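Long-range contacts in endoglucanase (Cryptopygus antarcticus, PDB 5H4U), which hydrolyses internal beta-1,4-glucosidic linkages in carboxymethylcellulose, lichenan and barley beta-glucan, releasing mainly cellobiose, cellotriose and cellotetraose from carboxymethylcellulose: residues G22-Y27 with D198-K203; A105-T110 with M202-V207. All blocks are in the same frame, centred on the assembly; numbering follows the deposited sequence.

Interaction 1: G22-Y27 with D198-K203; sequences GVTTRY and DNPSMK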
loop_
_atom_site.group_PDB
_atom_site.type_symbol
_atom_site.label_atom_id
_atom_site.label_comp_id
_atom_site.label_asym_id
_atom_site.label_seq_id
_atom_site.Cartn_x
_atom_site.Cartn_y
_atom_site.Cartn_z
ATOM N N GLY A 22 11.853 11.744 -1.704
ATOM C CA GLY A 22 10.598 11.540 -2.396
ATOM C C GLY A 22 9.433 12.129 -1.641
ATOM O O GLY A 22 9.561 12.625 -0.516
ATOM N N VAL A 23 8.280 12.038 -2.285
ATOM C CA VAL A 23 7.028 12.466 -1.690
ATOM C C VAL A 23 6.115 11.252 -1.544
ATOM O O VAL A 23 6.293 10.225 -2.205
ATOM C CB VAL A 23 6.362 13.560 -2.554
ATOM C CG1 VAL A 23 7.281 14.769 -2.682
ATOM C CG2 VAL A 23 6.050 13.012 -3.933
ATOM N N THR A 24 5.144 11.360 -0.643
ATOM C CA THR A 24 4.221 10.260 -0.383
ATOM C C THR A 24 2.785 10.739 -0.565
ATOM O O THR A 24 2.518 11.934 -0.688
ATOM C CB THR A 24 4.448 9.644 1.015
ATOM O OG1 THR A 24 4.186 10.610 2.042
ATOM C CG2 THR A 24 5.888 9.102 1.146
ATOM N N THR A 25 1.858 9.788 -0.643
ATOM C CA THR A 25 0.428 10.062 -0.585
ATOM C C THR A 25 -0.199 8.950 0.238
ATOM O O THR A 25 0.496 8.050 0.704
ATOM C CB THR A 25 -0.195 10.148 -1.995
ATOM O OG1 THR A 25 0.143 8.978 -2.745
ATOM C CG2 THR A 25 0.279 11.388 -2.757
ATOM N N ARG A 26 -1.514 8.992 0.426
ATOM C CA ARG A 26 -2.204 7.890 1.088
ATOM C C ARG A 26 -3.371 7.408 0.238
ATOM O O ARG A 26 -4.073 8.209 -0.382
ATOM C CB ARG A 26 -2.681 8.295 2.486
ATOM C CG ARG A 26 -3.538 9.495 2.528
ATOM C CD ARG A 26 -3.791 9.950 3.929
ATOM N NE ARG A 26 -4.786 11.008 3.934
ATOM C CZ ARG A 26 -4.504 12.299 3.796
ATOM N NH1 ARG A 26 -3.247 12.698 3.628
ATOM N NH2 ARG A 26 -5.489 13.186 3.784
ATOM N N TYR A 27 -3.615 6.104 0.244
ATOM C CA TYR A 27 -4.690 5.629 -0.611
ATOM C C TYR A 27 -5.058 4.207 -0.251
ATOM O O TYR A 27 -4.250 3.466 0.297
ATOM C CB TYR A 27 -4.297 5.707 -2.094
ATOM C CG TYR A 27 -3.661 4.463 -2.678
ATOM C CD1 TYR A 27 -2.316 4.181 -2.467
ATOM C CD2 TYR A 27 -4.395 3.595 -3.492
ATOM C CE1 TYR A 27 -1.720 3.051 -3.024
ATOM C CE2 TYR A 27 -3.817 2.460 -4.042
ATOM C CZ TYR A 27 -2.479 2.194 -3.807
ATOM O OH TYR A 27 -1.912 1.068 -4.357
ATOM N N ASP A 198 0.005 14.780 6.543
ATOM C CA ASP A 198 -0.517 15.084 5.212
ATOM C C ASP A 198 0.638 15.096 4.217
ATOM O O ASP A 198 1.426 16.046 4.187
ATOM C CB ASP A 198 -1.247 16.422 5.247
ATOM C CG ASP A 198 -2.124 16.640 4.059
ATOM O OD1 ASP A 198 -2.407 15.666 3.315
ATOM O OD2 ASP A 198 -2.557 17.795 3.880
ATOM N N ASN A 199 0.735 14.056 3.393
ATOM C CA ASN A 199 1.780 13.941 2.380
ATOM C C ASN A 199 3.157 14.200 2.974
ATOM O O ASN A 199 3.822 15.172 2.598
ATOM C CB ASN A 199 1.553 14.893 1.213
ATOM C CG ASN A 199 0.280 14.664 0.489
ATOM O OD1 ASN A 199 -0.340 13.618 0.609
ATOM N ND2 ASN A 199 -0.102 15.636 -0.335
ATOM N N PRO A 200 3.608 13.386 3.919
ATOM C CA PRO A 200 4.943 13.624 4.471
ATOM C C PRO A 200 5.951 13.312 3.395
ATOM O O PRO A 200 5.813 12.355 2.641
ATOM C CB PRO A 200 5.020 12.654 5.651
ATOM C CG PRO A 200 4.073 11.566 5.296
ATOM C CD PRO A 200 2.946 12.259 4.592
ATOM N N SER A 201 6.942 14.191 3.277
ATOM C CA SER A 201 8.104 13.948 2.449
ATOM C C SER A 201 9.105 13.058 3.186
ATOM O O SER A 201 9.061 12.924 4.415
ATOM C CB SER A 201 8.740 15.274 2.086
ATOM O OG SER A 201 7.784 16.053 1.414
ATOM N N MET A 202 10.043 12.477 2.440
ATOM C CA MET A 202 10.970 11.581 3.113
ATOM C C MET A 202 12.244 11.473 2.291
ATOM O O MET A 202 12.312 11.933 1.150
ATOM C CB MET A 202 10.323 10.209 3.360
ATOM C CG MET A 202 9.741 9.469 2.143
ATOM S SD MET A 202 11.032 9.026 1.009
ATOM C CE MET A 202 10.166 8.285 -0.287
ATOM N N LYS A 203 13.249 10.847 2.896
ATOM C CA LYS A 203 14.367 10.250 2.191
ATOM C C LYS A 203 14.259 8.737 2.361
ATOM O O LYS A 203 13.715 8.264 3.353
ATOM C CB LYS A 203 15.706 10.791 2.715
ATOM C CG LYS A 203 15.799 10.793 4.220
ATOM C CD LYS A 203 17.142 11.277 4.779
ATOM C CE LYS A 203 17.028 11.583 6.297
ATOM N NZ LYS A 203 17.756 10.597 7.199
HETATM O O HOH W 1 -0.588 11.122 3.554
#
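M202 and G22 pair across two antiparallel strands, trading two backbone hydrogen bonds: G22 N to M202 O at 2.9 Å and M202 N to G22 O at 3.0 Å. From CB, the M202 side chain turns back over its partner. CG stands between the backbone N and the carbonyl carbon (chi1 55°) and meets T24 CG2 at 4.0 Å. A bend at chi2 (65°) carries SD to within 3.9 Å of G22 N, and the terminal CE rests 3.9 Å from G22 CA, over a residue with no side chain. V23 and S201 point to the other face of the sheet.

Further along, strand 22-27 faces the loop that leads into 201-207. T24 OG1 meets P200 O, apparently as a hydrogen bond, but the modelled distance is too short to be relied on, and the threonine and proline side chains cross at about a right angle. Beyond them R26 reaches over with an extended chain in a salt bridge, NH1 to D198 OD1 at 3.1 Å. That bond is nearly straight (174°) and lies in the guanidinium plane, reaching OD1 from its anti side, tilted out of the carboxylate plane, the two flat groups being steeply turned to each other. A water accepts from both R26 NH1 and N199 N, tying the arginine to the loop, while R26 NE is hydrogen-bonded to G168 O.

Strand 19-27 lies between two neighbours: 201-207, antiparallel, and 135-140, parallel, whose F137 and L139 bond to the T25 backbone. The T25 side chain approaches D138, the inferred proton donor.

Interaction 2: A105-T110 with M202-V207; sequences ACYEMT and MKFTQV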
loop_
_atom_site.group_PDB
_atom_site.type_symbol
_atom_site.label_atom_id
_atom_site.label_comp_id
_atom_site.label_asym_id
_atom_site.label_seq_id
_atom_site.Cartn_x
_atom_site.Cartn_y
_atom_site.Cartn_z
ATOM N N ALA A 105 10.009 -4.870 -4.188
ATOM C CA ALA A 105 11.175 -4.311 -3.547
ATOM C C ALA A 105 10.744 -3.575 -2.291
ATOM O O ALA A 105 9.630 -3.044 -2.204
ATOM C CB ALA A 105 11.910 -3.367 -4.487
ATOM N N CYS A 106 11.621 -3.566 -1.304
ATOM C CA CYS A 106 11.363 -2.856 -0.064
ATOM C C CYS A 106 12.232 -1.622 0.063
ATOM O O CYS A 106 13.407 -1.609 -0.324
ATOM C CB CYS A 106 11.577 -3.736 1.163
ATOM S SG CYS A 106 10.299 -4.948 1.291
ATOM N N TYR A 107 11.645 -0.605 0.648
ATOM C CA TYR A 107 12.340 0.636 0.884
ATOM C C TYR A 107 12.080 1.012 2.331
ATOM O O TYR A 107 10.972 0.804 2.836
ATOM C CB TYR A 107 11.862 1.708 -0.117
ATOM C CG TYR A 107 12.014 1.256 -1.565
ATOM C CD1 TYR A 107 11.101 0.393 -2.140
ATOM C CD2 TYR A 107 13.090 1.676 -2.345
ATOM C CE1 TYR A 107 11.249 -0.032 -3.425
ATOM C CE2 TYR A 107 13.240 1.257 -3.641
ATOM C CZ TYR A 107 12.310 0.403 -4.177
ATOM O OH TYR A 107 12.417 -0.021 -5.484
ATOM N N GLU A 108 13.123 1.452 3.027
ATOM C CA GLU A 108 12.948 2.082 4.325
ATOM C C GLU A 108 13.162 3.581 4.177
ATOM O O GLU A 108 14.134 4.027 3.556
ATOM C CB GLU A 108 13.857 1.500 5.398
ATOM C CG GLU A 108 14.970 2.399 5.789
ATOM C CD GLU A 108 15.736 1.901 6.994
ATOM O OE1 GLU A 108 16.153 2.793 7.761
ATOM O OE2 GLU A 108 15.878 0.663 7.206
ATOM N N MET A 109 12.213 4.349 4.687
ATOM C CA MET A 109 12.181 5.788 4.517
ATOM C C MET A 109 12.165 6.472 5.874
ATOM O O MET A 109 11.551 5.978 6.834
ATOM C CB MET A 109 10.961 6.221 3.635
ATOM C CG MET A 109 9.563 5.568 3.915
ATOM S SD MET A 109 8.336 5.829 2.547
ATOM C CE MET A 109 6.842 6.197 3.387
ATOM N N THR A 110 12.884 7.585 5.949
ATOM C CA THR A 110 12.838 8.488 7.082
ATOM C C THR A 110 11.994 9.680 6.662
ATOM O O THR A 110 12.311 10.363 5.681
ATOM C CB THR A 110 14.225 8.958 7.510
ATOM O OG1 THR A 110 15.044 7.821 7.781
ATOM C CG2 THR A 110 14.116 9.789 8.788
ATOM N N MET A 202 10.043 12.477 2.440
ATOM C CA MET A 202 10.970 11.581 3.113
ATOM C C MET A 202 12.244 11.473 2.291
ATOM O O MET A 202 12.312 11.933 1.150
ATOM C CB MET A 202 10.323 10.209 3.360
ATOM C CG MET A 202 9.741 9.469 2.143
ATOM S SD MET A 202 11.032 9.026 1.009
ATOM C CE MET A 202 10.166 8.285 -0.287
ATOM N N LYS A 203 13.249 10.847 2.896
ATOM C CA LYS A 203 14.367 10.250 2.191
ATOM C C LYS A 203 14.259 8.737 2.361
ATOM O O LYS A 203 13.715 8.264 3.353
ATOM C CB LYS A 203 15.706 10.791 2.715
ATOM C CG LYS A 203 15.799 10.793 4.220
ATOM C CD LYS A 203 17.142 11.277 4.779
ATOM C CE LYS A 203 17.028 11.583 6.297
ATOM N NZ LYS A 203 17.756 10.597 7.199
ATOM N N PHE A 204 14.732 7.970 1.386
ATOM C CA PHE A 204 14.512 6.533 1.383
ATOM C C PHE A 204 15.734 5.808 0.862
ATOM O O PHE A 204 16.491 6.327 0.046
ATOM C CB PHE A 204 13.294 6.124 0.524
ATOM C CG PHE A 204 13.480 6.299 -0.967
ATOM C CD1 PHE A 204 13.334 7.544 -1.557
ATOM C CD2 PHE A 204 13.755 5.209 -1.784
ATOM C CE1 PHE A 204 13.499 7.712 -2.940
ATOM C CE2 PHE A 204 13.906 5.361 -3.177
ATOM C CZ PHE A 204 13.776 6.611 -3.747
ATOM N N THR A 205 15.836 4.552 1.252
ATOM C CA THR A 205 16.879 3.677 0.762
ATOM C C THR A 205 16.312 2.282 0.591
ATOM O O THR A 205 15.507 1.817 1.410
ATOM C CB THR A 205 18.062 3.648 1.724
ATOM O OG1 THR A 205 18.417 5.000 2.047
ATOM C CG2 THR A 205 19.274 2.913 1.103
ATOM N N GLN A 206 16.707 1.636 -0.498
ATOM C CA GLN A 206 16.250 0.284 -0.737
ATOM C C GLN A 206 16.916 -0.634 0.280
ATOM O O GLN A 206 18.063 -0.413 0.683
ATOM C CB GLN A 206 16.554 -0.130 -2.171
ATOM C CG GLN A 206 16.387 -1.600 -2.449
ATOM C CD GLN A 206 16.261 -1.915 -3.943
ATOM O OE1 GLN A 206 15.347 -2.613 -4.357
ATOM N NE2 GLN A 206 17.152 -1.371 -4.747
ATOM N N VAL A 207 16.142 -1.599 0.784
ATOM C CA VAL A 207 16.627 -2.577 1.750
ATOM C C VAL A 207 16.122 -3.940 1.301
ATOM O O VAL A 207 15.160 -4.048 0.545
ATOM C CB VAL A 207 16.197 -2.271 3.215
ATOM C CG1 VAL A 207 16.625 -0.867 3.629
ATOM C CG2 VAL A 207 14.699 -2.443 3.370
HETATM O O HOH W 2 14.269 -4.302 -2.329
#
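T110 and K203 share two backbone hydrogen bonds, T110 N to K203 O at 2.8 Å and K203 N to T110 O at 3.0 Å, with their side chains side by side, pointing the same way. K203 lays its end over the threonine, NZ 3.9 Å from T110 CB, with CE and CG at about the same range. At the other end V207 N gives a straight bond to C106 O at 3.0 Å, from above the carbonyl plane. Of the valine methyls, CG2 rests on C106 CB at 4.0 Å, and CG1 on E108 CB.

On the opposite face Y107 and F204 lie alongside each other. Y107 CD2 meets the edge of the phenylalanine ring at F204 CD2, 3.6 Å away, with the planes 64° apart, while Y107 CE2 packs on Q206 CB at 3.9 Å. An alanine at Y107 would probably leave the F204 edge and Q206 CB without this cover, and F137 without its edge-to-face ring partner. M109 CB sits against F204 CB, and M109 SD against M202 CG. Y107, M109 and F204 are buried side chains of an antiparallel strand pair in the double-psi beta-barrel of glycosyl hydrolase family 45.

Strand 201-207 serves both contacts: its start pairs with 22-27 in interaction 1, and from K203 onward it pairs with 105-110 in interaction 2, as the middle strand of three. M202 works in both, paired with G22 in the first and packed on M109 in the second, and the two contacts touch where T24 CG2 packs on M109 CE. Both are partly buried. Interaction 1 is the smaller and more polar, its strand pairing giving way to a salt bridge and a water at a loop; T25 of 22-27 comes near D138. Interaction 2 is regular antiparallel pairing from K203 to Q206, with aromatic and methionine packing on its buried face and T110, K203 and E108 on the more exposed one.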